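Long-range contact in NAD(P)H-hydrate epimerase (Saccharomyces cerevisiae, PDB 1JZT), which catalyses the epimerization of the S- and R-forms of NAD(P)HX, a hydrated, damaged form of NAD(P)H, so that both epimers can be repaired: residues Ile136-Phe141 against Ile169-Val174. Numbering follows the deposited sequence.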
# COMPACT_ATOMS: atom_id res chain seq x y z
N ILE A 136 -1.90 -10.19 -3.16
CA ILE A 136 -1.30 -9.18 -4.01
C ILE A 136 -1.33 -7.84 -3.31
O ILE A 136 -2.35 -7.45 -2.73
CB ILE A 136 -2.05 -9.07 -5.34
CG1 ILE A 136 -2.04 -10.42 -6.06
CG2 ILE A 136 -1.42 -7.98 -6.22
CD1 ILE A 136 -3.07 -10.54 -7.17
N VAL A 137 -0.20 -7.14 -3.32
CA VAL A 137 -0.15 -5.82 -2.71
C VAL A 137 -0.22 -4.80 -3.83
O VAL A 137 0.66 -4.72 -4.70
CB VAL A 137 1.16 -5.59 -1.93
CG1 VAL A 137 1.17 -4.16 -1.38
CG2 VAL A 137 1.28 -6.59 -0.80
N ASP A 138 -1.28 -4.00 -3.77
CA ASP A 138 -1.55 -2.96 -4.75
C ASP A 138 -0.92 -1.65 -4.29
O ASP A 138 -1.50 -0.92 -3.49
CB ASP A 138 -3.07 -2.78 -4.91
CG ASP A 138 -3.43 -1.47 -5.60
OD1 ASP A 138 -2.66 -1.02 -6.48
OD2 ASP A 138 -4.49 -0.90 -5.25
N ALA A 139 0.27 -1.37 -4.80
CA ALA A 139 0.98 -0.14 -4.47
C ALA A 139 1.22 0.65 -5.76
O ALA A 139 2.29 1.24 -5.95
CB ALA A 139 2.31 -0.46 -3.78
N ILE A 140 0.24 0.65 -6.65
CA ILE A 140 0.38 1.35 -7.93
C ILE A 140 0.30 2.87 -7.77
O ILE A 140 1.31 3.56 -7.93
CB ILE A 140 -0.68 0.89 -8.97
CG1 ILE A 140 -0.36 -0.52 -9.47
CG2 ILE A 140 -0.64 1.78 -10.21
CD1 ILE A 140 -0.44 -1.57 -8.42
N PHE A 141 -0.89 3.39 -7.45
CA PHE A 141 -1.06 4.83 -7.27
C PHE A 141 -1.70 5.19 -5.94
O PHE A 141 -2.60 4.49 -5.47
CB PHE A 141 -1.90 5.43 -8.41
CG PHE A 141 -1.19 5.46 -9.73
CD1 PHE A 141 0.05 6.07 -9.85
CD2 PHE A 141 -1.77 4.88 -10.85
CE1 PHE A 141 0.72 6.08 -11.07
CE2 PHE A 141 -1.11 4.89 -12.07
CZ PHE A 141 0.14 5.49 -12.18
N ILE A 169 -6.44 -8.89 -2.67
CA ILE A 169 -5.61 -7.72 -2.97
C ILE A 169 -5.56 -6.81 -1.74
O ILE A 169 -6.59 -6.52 -1.12
CB ILE A 169 -6.18 -6.90 -4.16
CG1 ILE A 169 -6.04 -7.69 -5.46
CG2 ILE A 169 -5.45 -5.57 -4.27
CD1 ILE A 169 -6.73 -7.03 -6.65
N VAL A 170 -4.35 -6.38 -1.38
CA VAL A 170 -4.13 -5.49 -0.25
C VAL A 170 -3.73 -4.14 -0.85
O VAL A 170 -2.62 -4.00 -1.38
CB VAL A 170 -2.95 -5.98 0.64
CG1 VAL A 170 -2.72 -5.01 1.79
CG2 VAL A 170 -3.25 -7.39 1.16
N SER A 171 -4.63 -3.15 -0.79
CA SER A 171 -4.36 -1.83 -1.36
C SER A 171 -3.68 -0.87 -0.41
O SER A 171 -4.13 -0.69 0.72
CB SER A 171 -5.65 -1.19 -1.88
OG SER A 171 -6.12 -1.83 -3.05
N VAL A 172 -2.61 -0.25 -0.89
CA VAL A 172 -1.85 0.71 -0.10
C VAL A 172 -2.44 2.11 -0.22
O VAL A 172 -2.51 2.69 -1.31
CB VAL A 172 -0.37 0.76 -0.54
CG1 VAL A 172 0.41 1.69 0.37
CG2 VAL A 172 0.22 -0.65 -0.51
N ASP A 173 -2.86 2.64 0.93
CA ASP A 173 -3.44 3.96 1.07
C ASP A 173 -4.86 4.08 0.50
O ASP A 173 -5.81 4.36 1.23
CB ASP A 173 -2.54 5.03 0.45
CG ASP A 173 -2.90 6.42 0.92
OD1 ASP A 173 -3.26 6.55 2.11
OD2 ASP A 173 -2.81 7.37 0.11
N VAL A 174 -4.98 3.88 -0.81
CA VAL A 174 -6.26 3.92 -1.51
C VAL A 174 -6.25 2.88 -2.63
O VAL A 174 -5.19 2.52 -3.14
CB VAL A 174 -6.55 5.32 -2.14
CG1 VAL A 174 -6.78 6.35 -1.06
CG2 VAL A 174 -5.39 5.75 -3.04
O HOH W 1 -2.65 1.63 -4.29
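Asp138 has CG anti to the backbone N (chi1 164°) and Ser171 has OG anti to its own carbonyl carbon (chi1 -72°); the two side chains meet on the same face of the sheet, OD2 against OG. Their strands, 136-139 and 169-172, are the parallel neighbours of a beta-alpha-beta crossover through helix 153-163, in the central sheet of a Rossmann-like fold. Ser171 OG donates to the anti lone pair of Asp138 OD2 at 2.9 Å, while OD1 accepts from Thr176 OG1 and, weakly, from the backbone N of Ile140. Both carboxylate oxygens are thus tied down, which should fix the rotation of the group. Asp138 and Thr176 are predicted ligands of a potassium ion, as is Asn70, which packs on Val172, so the site probably gathers at the C-terminal ends of these strands. An alanine in place of Asp138 would probably leave Ser171 OG and Thr176 OG1 without their carboxylate mate and weaken the predicted potassium site.

The backbone ladder illustrates parallel pairing: Val170 N donates to Ile136 O at 2.6 Å, Asp138 N to Val170 O, and Val172 N to Asp138 O at 2.9 Å. On the face opposite the carboxylate, Val137 CG1 meets Val172 CG2 at 3.7 Å, the two side chains crossing obliquely; Ala139 CB touches the same methyl. On the same face as the carboxylate, Ile169 CG2 packs 3.7 Å from Asp138 CB. Where the strands end, a water bridges the two segments, 2.9 Å from both Asp138 O and Val174 O.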